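Local coordinates for C-1-tetrahydrofolate synthase, cytoplasmic, putative (Trypanosoma brucei, PDB 4CJX), which probably interconverts one-carbon forms of tetrahydrofolate, acting as a homodimeric, NADP-dependent methylenetetrahydrofolate dehydrogenase and methenyltetrahydrofolate cyclohydrolase, at residues B[181-186]-B[206-211]; B[188-193]-B[231-236]; B[225-230]-B[245-250]. All blocks are in the same frame, centred on the assembly; numbering follows the deposited sequence. Where two conformers were deposited one is given.

All three contacts belong to the NAD(P)-binding domain and meet around strand 186-190. Interaction 2 is the buried core, where that strand pairs with 232-235 through backbone bonds and valine and leucine side chains. Interaction 1 brings 210-214 alongside the start of the same strand; it is partly buried, mixes turn bonds with charged groups, and reaches the second subunit. Interaction 3, farthest from the centre of the chain, has no direct hydrogen bond between its segments and relies on apolar packing and a water. D231 joins them: its carboxylate accepts from R186 N of interaction 1 and forms a salt bridge with K249 of interaction 3.

Interaction 1: B[181-186]-B[206-211]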
loop_
_atom_site.group_PDB
_atom_site.type_symbol
_atom_site.label_atom_id
_atom_site.label_comp_id
_atom_site.label_asym_id
_atom_site.label_seq_id
_atom_site.Cartn_x
_atom_site.Cartn_y
_atom_site.Cartn_z
ATOM N N GLU B 181 0.192 -6.455 -22.620
ATOM C CA GLU B 181 0.999 -7.159 -21.638
ATOM C C GLU B 181 1.380 -6.175 -20.528
ATOM O O GLU B 181 1.622 -5.005 -20.795
ATOM C CB GLU B 181 2.248 -7.746 -22.325
ATOM C CG GLU B 181 3.144 -8.581 -21.418
ATOM C CD GLU B 181 2.526 -9.909 -20.992
ATOM O OE1 GLU B 181 1.710 -10.484 -21.752
ATOM O OE2 GLU B 181 2.873 -10.406 -19.890
ATOM N N ILE B 182 1.405 -6.650 -19.291
ATOM C CA ILE B 182 1.808 -5.836 -18.144
ATOM C C ILE B 182 3.126 -6.317 -17.498
ATOM O O ILE B 182 3.941 -5.499 -17.072
ATOM C CB ILE B 182 0.679 -5.791 -17.090
ATOM C CG1 ILE B 182 -0.516 -5.018 -17.659
ATOM C CG2 ILE B 182 1.149 -5.128 -15.804
ATOM C CD1 ILE B 182 -1.735 -5.036 -16.769
ATOM N N CYS B 183 3.312 -7.630 -17.423
ATOM C CA CYS B 183 4.491 -8.246 -16.819
ATOM C C CYS B 183 5.800 -7.824 -17.494
ATOM O O CYS B 183 5.953 -7.958 -18.702
ATOM C CB CYS B 183 4.355 -9.772 -16.906
ATOM S SG CYS B 183 5.755 -10.685 -16.217
ATOM N N GLY B 184 6.734 -7.289 -16.721
ATOM C CA GLY B 184 8.009 -6.845 -17.276
ATOM C C GLY B 184 7.976 -5.436 -17.844
ATOM O O GLY B 184 9.002 -4.924 -18.258
ATOM N N LYS B 185 6.808 -4.795 -17.858
ATOM C CA LYS B 185 6.652 -3.483 -18.484
ATOM C C LYS B 185 6.873 -2.377 -17.482
ATOM O O LYS B 185 6.716 -2.570 -16.261
ATOM C CB LYS B 185 5.252 -3.338 -19.076
ATOM C CG LYS B 185 4.925 -4.380 -20.115
ATOM C CD LYS B 185 5.963 -4.391 -21.236
ATOM C CE LYS B 185 5.460 -5.206 -22.408
ATOM N NZ LYS B 185 6.350 -5.044 -23.581
ATOM N N ARG B 186 7.246 -1.221 -17.997
ATOM C CA ARG B 186 7.407 -0.052 -17.154
ATOM C C ARG B 186 6.082 0.719 -17.078
ATOM O O ARG B 186 5.490 1.083 -18.118
ATOM C CB ARG B 186 8.521 0.838 -17.692
ATOM C CG ARG B 186 9.899 0.170 -17.734
ATOM C CD ARG B 186 10.561 0.166 -16.359
ATOM N NE ARG B 186 10.972 1.520 -15.962
ATOM C CZ ARG B 186 12.047 2.133 -16.451
ATOM N NH1 ARG B 186 12.816 1.523 -17.338
ATOM N NH2 ARG B 186 12.348 3.358 -16.053
ATOM N N ASN B 206 1.505 -6.169 -8.642
ATOM C CA ASN B 206 1.092 -7.585 -8.534
ATOM C C ASN B 206 1.116 -8.313 -9.872
ATOM O O ASN B 206 1.366 -9.502 -9.902
ATOM C CB ASN B 206 -0.305 -7.736 -7.933
ATOM C CG ASN B 206 -0.376 -7.308 -6.469
ATOM O OD1 ASN B 206 0.631 -7.060 -5.826
ATOM N ND2 ASN B 206 -1.585 -7.243 -5.940
ATOM N N GLU B 207 0.868 -7.610 -10.970
ATOM C CA GLU B 207 0.997 -8.180 -12.326
ATOM C C GLU B 207 2.447 -8.149 -12.846
ATOM O O GLU B 207 2.663 -8.348 -14.046
ATOM C CB GLU B 207 0.125 -7.420 -13.347
ATOM C CG GLU B 207 -1.344 -7.325 -13.026
ATOM C CD GLU B 207 -2.062 -8.655 -13.060
ATOM O OE1 GLU B 207 -1.677 -9.539 -13.855
ATOM O OE2 GLU B 207 -3.015 -8.835 -12.273
ATOM N N ASP B 208 3.420 -7.891 -11.968
ATOM C CA ASP B 208 4.834 -7.816 -12.329
ATOM C C ASP B 208 5.234 -6.674 -13.265
ATOM O O ASP B 208 6.188 -6.782 -14.007
ATOM C CB ASP B 208 5.315 -9.163 -12.889
ATOM C CG ASP B 208 5.455 -10.204 -11.821
ATOM O OD1 ASP B 208 5.319 -9.868 -10.631
ATOM O OD2 ASP B 208 5.721 -11.361 -12.168
ATOM N N ALA B 209 4.526 -5.566 -13.218
ATOM C CA ALA B 209 5.049 -4.341 -13.814
ATOM C C ALA B 209 6.081 -3.756 -12.850
ATOM O O ALA B 209 6.032 -4.034 -11.645
ATOM C CB ALA B 209 3.937 -3.349 -14.045
ATOM N N THR B 210 6.990 -2.952 -13.405
ATOM C CA THR B 210 7.887 -2.072 -12.651
ATOM C C THR B 210 7.255 -0.686 -12.561
ATOM O O THR B 210 7.262 0.087 -13.530
ATOM C CB THR B 210 9.246 -1.976 -13.342
ATOM O OG1 THR B 210 9.786 -3.290 -13.426
ATOM C CG2 THR B 210 10.250 -1.084 -12.566
ATOM N N VAL B 211 6.709 -0.376 -11.392
ATOM C CA VAL B 211 5.850 0.785 -11.208
ATOM C C VAL B 211 6.616 1.983 -10.651
ATOM O O VAL B 211 7.353 1.885 -9.665
ATOM C CB VAL B 211 4.682 0.442 -10.243
ATOM C CG1 VAL B 211 3.816 1.656 -9.965
ATOM C CG2 VAL B 211 3.852 -0.710 -10.803
HETATM O O HOH W 1 8.850 2.381 -13.963
#
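G184 and D208 make the first of two backbone hydrogen bonds here: G184 N donates a hydrogen bond to D208 O over 2.8 Å, almost straight at 173°. The nitrogen sits above the plane of that carbonyl, 40° out of it. G184 belongs to a type II beta turn from I182 to K185, closed by K185 N bonding to I182 O. Two residues on, T210 N donates to K185 O at 2.9 Å, and from here R186 and T210 run as parallel bridge partners. A softer C-H contact supplements these bonds, with C183 CA 3.3 Å from E207 O.

The apolar contacts flank the turn. I182 carries its CG2 branch anti to the backbone N, and this methyl meets E207 CB at 3.5 Å and A209 CB at 3.7 Å. C183 likewise holds SG anti to its N (chi1 179°), which sets the sulfur 3.7 Å from D208 CB. Farther along, R186 and T210 point the same way, with R186 CD packed beside T210 CB.

The polar ends find their partners in water, in R157 and in the second subunit. A water accepts from R186 NE at 3.0 Å, in the plane of the guanidinium, and donates to T210 O, bridging the two strands. D208 OD1 forms salt bridges with R157 and with R192 of the second subunit, so two positive charges probably keep it ionised; its side chain is about 5 Å from bound NADP. T210 OG1 pairs with T218 of the second subunit.

D208, at positive phi, is also the C' residue of a Schellman motif ending helix 197-206. A helix thus stopped and turned into strand 210-214 beside strand 186-190 is the closing end of a right-handed beta-alpha-beta crossover of a Rossmann fold.

Interaction 2: B[188-193]-B[231-236]; sequences VVLGRG and DIVVSA
V188 and V234 share the straightest of the four backbone bonds in this pair of parallel strands: V234 N donates to V188 O at 2.9 Å, nearly along the C=O axis. V188 N to I232 O and L190 N to V234 O continue the ladder, and the strand axes diverge by only 12°. On the face bearing V188, L190, V233 and S235 the packing is close. V188 places CG1 between its backbone N and carbonyl carbon (chi1 59°), a rotation that lays CG1 beside V233 CG2, 4.0 Å away. L190 CD1 lies 3.9 Å from V233 CG1 and 3.7 Å from S235 OG, whose own polar partner is D276. Helix 220-228 covers this face; V189 and V234 meet helix 197-206 on the other.

Past the short bond from A236 N to L190 O, 2.7 Å, the chains part. G191 CA stays 3.7 Å from A236 O, and a water takes over, accepting from G193 N and donating to A236 O. The R192 guanidinium bonds through NH1 to N206 of the second subunit. Parallel strands with a glycine-containing loop after strand 186-190, which carries the NADP(+)-binding R192, fit a Rossmann-fold dinucleotide site.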
loop_
_atom_site.group_PDB
_atom_site.type_symbol
_atom_site.label_atom_id
_atom_site.label_comp_id
_atom_site.label_asym_id
_atom_site.label_seq_id
_atom_site.Cartn_x
_atom_site.Cartn_y
_atom_site.Cartn_z
ATOM N N VAL B 188 3.925 3.969 -15.183
ATOM C CA VAL B 188 3.853 5.154 -14.330
ATOM C C VAL B 188 2.413 5.423 -13.924
ATOM O O VAL B 188 1.495 5.411 -14.757
ATOM C CB VAL B 188 4.456 6.451 -14.929
ATOM C CG1 VAL B 188 3.797 6.851 -16.225
ATOM C CG2 VAL B 188 4.301 7.606 -13.953
ATOM N N VAL B 189 2.242 5.640 -12.630
ATOM C CA VAL B 189 0.989 6.047 -12.048
ATOM C C VAL B 189 1.236 7.476 -11.551
ATOM O O VAL B 189 2.151 7.700 -10.761
ATOM C CB VAL B 189 0.615 5.149 -10.847
ATOM C CG1 VAL B 189 -0.692 5.591 -10.225
ATOM C CG2 VAL B 189 0.462 3.714 -11.293
ATOM N N LEU B 190 0.440 8.429 -12.032
ATOM C CA LEU B 190 0.479 9.798 -11.542
ATOM C C LEU B 190 -0.679 9.983 -10.542
ATOM O O LEU B 190 -1.869 9.743 -10.876
ATOM C CB LEU B 190 0.359 10.789 -12.696
ATOM C CG LEU B 190 1.424 10.670 -13.810
ATOM C CD1 LEU B 190 0.955 9.724 -14.904
ATOM C CD2 LEU B 190 1.845 12.031 -14.399
ATOM N N GLY B 191 -0.336 10.398 -9.329
ATOM C CA GLY B 191 -1.318 10.570 -8.257
ATOM C C GLY B 191 -1.376 9.361 -7.350
ATOM O O GLY B 191 -1.036 8.254 -7.746
ATOM N N ARG B 192 -1.786 9.579 -6.113
ATOM C CA ARG B 192 -1.780 8.527 -5.115
ATOM C C ARG B 192 -3.045 8.600 -4.253
ATOM O O ARG B 192 -2.986 8.399 -3.048
ATOM C CB ARG B 192 -0.509 8.653 -4.267
ATOM C CG ARG B 192 -0.143 7.417 -3.480
ATOM C CD ARG B 192 1.338 7.405 -3.165
ATOM N NE ARG B 192 1.666 6.367 -2.217
ATOM C CZ ARG B 192 1.689 6.498 -0.890
ATOM N NH1 ARG B 192 1.394 7.639 -0.295
ATOM N NH2 ARG B 192 2.021 5.443 -0.144
ATOM N N GLY B 193 -4.191 8.814 -4.896
ATOM C CA GLY B 193 -5.474 8.866 -4.199
ATOM C C GLY B 193 -5.939 7.514 -3.645
ATOM O O GLY B 193 -5.764 6.474 -4.285
ATOM N N ASP B 231 5.764 2.111 -20.673
ATOM C CA ASP B 231 4.881 1.338 -21.538
ATOM C C ASP B 231 3.393 1.537 -21.232
ATOM O O ASP B 231 2.539 1.340 -22.096
ATOM C CB ASP B 231 5.215 -0.151 -21.399
ATOM C CG ASP B 231 6.668 -0.463 -21.803
ATOM O OD1 ASP B 231 7.023 -0.190 -22.986
ATOM O OD2 ASP B 231 7.443 -0.960 -20.938
ATOM N N ILE B 232 3.090 1.871 -19.983
ATOM C CA ILE B 232 1.723 2.058 -19.552
ATOM C C ILE B 232 1.633 3.292 -18.664
ATOM O O ILE B 232 2.407 3.436 -17.718
ATOM C CB ILE B 232 1.198 0.839 -18.772
ATOM C CG1 ILE B 232 1.076 -0.374 -19.685
ATOM C CG2 ILE B 232 -0.148 1.173 -18.134
ATOM C CD1 ILE B 232 1.037 -1.682 -18.924
ATOM N N VAL B 233 0.687 4.175 -18.989
ATOM C CA VAL B 233 0.481 5.396 -18.233
ATOM C C VAL B 233 -0.927 5.388 -17.605
ATOM O O VAL B 233 -1.932 5.289 -18.323
ATOM C CB VAL B 233 0.600 6.660 -19.112
ATOM C CG1 VAL B 233 0.242 7.900 -18.284
ATOM C CG2 VAL B 233 1.989 6.794 -19.766
ATOM N N VAL B 234 -0.972 5.481 -16.280
ATOM C CA VAL B 234 -2.195 5.659 -15.553
ATOM C C VAL B 234 -2.141 6.971 -14.820
ATOM O O VAL B 234 -1.490 7.094 -13.785
ATOM C CB VAL B 234 -2.446 4.554 -14.519
ATOM C CG1 VAL B 234 -3.777 4.809 -13.847
ATOM C CG2 VAL B 234 -2.414 3.180 -15.192
ATOM N N SER B 235 -2.877 7.949 -15.354
ATOM C CA SER B 235 -2.896 9.280 -14.796
ATOM C C SER B 235 -4.146 9.526 -13.949
ATOM O O SER B 235 -5.246 9.571 -14.470
ATOM C CB SER B 235 -2.824 10.339 -15.902
ATOM O OG SER B 235 -2.299 11.517 -15.328
ATOM N N ALA B 236 -3.938 9.756 -12.663
ATOM C CA ALA B 236 -5.031 9.958 -11.706
ATOM C C ALA B 236 -4.666 11.079 -10.744
ATOM O O ALA B 236 -4.820 10.969 -9.519
ATOM C CB ALA B 236 -5.287 8.661 -10.956
HETATM O O HOH W 2 -5.343 9.155 -7.390
#

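Interaction 3: B[225-230]-B[245-250]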
loop_
_atom_site.group_PDB
_atom_site.type_symbol
_atom_site.label_atom_id
_atom_site.label_comp_id
_atom_site.label_asym_id
_atom_site.label_seq_id
_atom_site.Cartn_x
_atom_site.Cartn_y
_atom_site.Cartn_z
ATOM N N ASP B 225 10.557 12.636 -18.150
ATOM C CA ASP B 225 11.501 11.553 -18.256
ATOM C C ASP B 225 10.856 10.188 -17.927
ATOM O O ASP B 225 11.095 9.204 -18.601
ATOM C CB ASP B 225 12.607 11.800 -17.258
ATOM C CG ASP B 225 13.756 10.856 -17.424
ATOM O OD1 ASP B 225 14.383 10.861 -18.526
ATOM O OD2 ASP B 225 14.073 10.133 -16.442
ATOM N N ILE B 226 10.033 10.160 -16.884
ATOM C CA ILE B 226 9.411 8.939 -16.440
ATOM C C ILE B 226 8.354 8.487 -17.455
ATOM O O ILE B 226 8.340 7.325 -17.864
ATOM C CB ILE B 226 8.884 9.107 -14.992
ATOM C CG1 ILE B 226 10.100 9.109 -14.035
ATOM C CG2 ILE B 226 7.911 7.969 -14.624
ATOM C CD1 ILE B 226 9.834 9.708 -12.664
ATOM N N VAL B 227 7.495 9.415 -17.887
ATOM C CA VAL B 227 6.435 9.095 -18.861
ATOM C C VAL B 227 7.076 8.588 -20.171
ATOM O O VAL B 227 6.565 7.654 -20.791
ATOM C CB VAL B 227 5.524 10.333 -19.163
ATOM C CG1 VAL B 227 4.656 10.106 -20.385
ATOM C CG2 VAL B 227 4.663 10.691 -17.961
ATOM N N ARG B 228 8.178 9.210 -20.586
ATOM C CA ARG B 228 8.866 8.839 -21.835
ATOM C C ARG B 228 9.327 7.390 -21.820
ATOM O O ARG B 228 9.441 6.729 -22.864
ATOM C CB ARG B 228 10.089 9.727 -22.072
ATOM C CG ARG B 228 9.775 11.094 -22.645
ATOM C CD ARG B 228 11.046 11.897 -22.903
ATOM N NE ARG B 228 10.710 13.292 -23.185
ATOM C CZ ARG B 228 11.157 14.356 -22.520
ATOM N NH1 ARG B 228 12.027 14.232 -21.519
ATOM N NH2 ARG B 228 10.729 15.564 -22.882
ATOM N N ALA B 229 9.610 6.888 -20.630
ATOM C CA ALA B 229 10.109 5.541 -20.517
ATOM C C ALA B 229 8.989 4.526 -20.227
ATOM O O ALA B 229 9.261 3.333 -20.089
ATOM C CB ALA B 229 11.182 5.507 -19.430
ATOM N N SER B 230 7.743 4.969 -20.103
ATOM C CA SER B 230 6.713 4.087 -19.622
ATOM C C SER B 230 5.899 3.430 -20.747
ATOM O O SER B 230 5.395 4.103 -21.631
ATOM C CB SER B 230 5.770 4.836 -18.675
ATOM O OG SER B 230 6.482 5.560 -17.689
ATOM N N GLY B 245 1.230 15.156 -24.606
ATOM C CA GLY B 245 1.213 14.123 -25.612
ATOM C C GLY B 245 2.561 13.671 -26.127
ATOM O O GLY B 245 2.751 12.480 -26.441
ATOM N N GLU B 246 3.497 14.617 -26.210
ATOM C CA GLU B 246 4.794 14.357 -26.825
ATOM C C GLU B 246 5.685 13.559 -25.882
ATOM O O GLU B 246 6.696 13.057 -26.291
ATOM C CB GLU B 246 5.500 15.661 -27.239
ATOM C CG GLU B 246 5.593 16.722 -26.142
ATOM C CD GLU B 246 4.399 17.711 -26.087
ATOM O OE1 GLU B 246 3.236 17.380 -26.514
ATOM O OE2 GLU B 246 4.638 18.847 -25.575
ATOM N N TRP B 247 5.324 13.463 -24.609
ATOM C CA TRP B 247 6.067 12.573 -23.707
ATOM C C TRP B 247 5.697 11.112 -23.906
ATOM O O TRP B 247 6.420 10.216 -23.487
ATOM C CB TRP B 247 5.779 12.930 -22.258
ATOM C CG TRP B 247 6.073 14.322 -21.874
ATOM C CD1 TRP B 247 6.886 15.233 -22.529
ATOM C CD2 TRP B 247 5.624 14.960 -20.699
ATOM N NE1 TRP B 247 6.915 16.408 -21.831
ATOM C CE2 TRP B 247 6.142 16.265 -20.706
ATOM C CE3 TRP B 247 4.811 14.554 -19.629
ATOM C CZ2 TRP B 247 5.882 17.162 -19.688
ATOM C CZ3 TRP B 247 4.557 15.442 -18.628
ATOM C CH2 TRP B 247 5.095 16.727 -18.655
ATOM N N ILE B 248 4.562 10.841 -24.520
ATOM C CA ILE B 248 4.051 9.469 -24.540
ATOM C C ILE B 248 4.955 8.620 -25.402
ATOM O O ILE B 248 5.244 9.006 -26.521
ATOM C CB ILE B 248 2.618 9.416 -25.115
ATOM C CG1 ILE B 248 1.656 10.245 -24.249
ATOM C CG2 ILE B 248 2.136 7.965 -25.243
ATOM C CD1 ILE B 248 1.488 9.775 -22.825
ATOM N N LYS B 249 5.366 7.462 -24.877
ATOM C CA LYS B 249 6.194 6.514 -25.603
ATOM C C LYS B 249 5.373 5.869 -26.709
ATOM O O LYS B 249 4.208 5.465 -26.500
ATOM C CB LYS B 249 6.720 5.421 -24.651
ATOM C CG LYS B 249 7.583 4.352 -25.320
ATOM C CD LYS B 249 7.961 3.271 -24.330
ATOM C CE LYS B 249 8.658 2.126 -25.014
ATOM N NZ LYS B 249 9.337 1.292 -23.985
ATOM N N LEU B 250 5.984 5.757 -27.887
ATOM C CA LEU B 250 5.287 5.249 -29.052
ATOM C C LEU B 250 4.788 3.840 -28.749
ATOM O O LEU B 250 5.552 2.983 -28.340
ATOM C CB LEU B 250 6.199 5.267 -30.303
ATOM C CG LEU B 250 6.743 6.648 -30.700
ATOM C CD1 LEU B 250 7.823 6.596 -31.767
ATOM C CD2 LEU B 250 5.599 7.497 -31.186
HETATM O O HOH W 3 4.579 6.739 -22.205
#
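The carboxyl-terminal end of helix 220-228 meets the short 3-10 turn 245-247 that lies in the connection between strands 232-235 and 253-256 of the Rossmann domain. V227 is the apolar centre of the contact. Its CG1 branch, set anti to the backbone N (chi1 167°), lies 3.6 Å from W247 CB and 4.0 Å from I248 CD1, so one methyl touches both residues. The valine and the tryptophan cross at a slant, and the indole itself continues along the helix over L220, I223 and A224.

The backbone comes just as near. R228 CA is 3.3 Å from W247 O in a C-H...O contact, and the first carbons of the arginine run over the same carbonyl. Its guanidinium is also close to the indole, but R228 has a second conformer and touches a crystal neighbour, so that approach is doubtful.

K249 covers the helix end from the other segment. Stretched out beyond CG, it passes its CB 3.5 Å from R228 O and 3.6 Å from S230 O before NZ pairs with D231 in a salt bridge. No direct hydrogen bond joins the two segments; a water does it instead. It accepts from K249 N and donates to V227 O at 2.6 Å and to S230 O at 2.8 Å, a three-way bridge between the helix end and K249.

Just past the helix, S230 folds its hydroxyl back onto it. S230 OG donates to I226 O at 2.6 Å from above the carbonyl plane, while A229 N reaches the same oxygen from the opposite face. A water-bridged helix terminus, with a tryptophan laid against it, here joins helix 220-228, which also meets the second subunit, to the Rossmann-fold connection between strands 232-235 and 253-256.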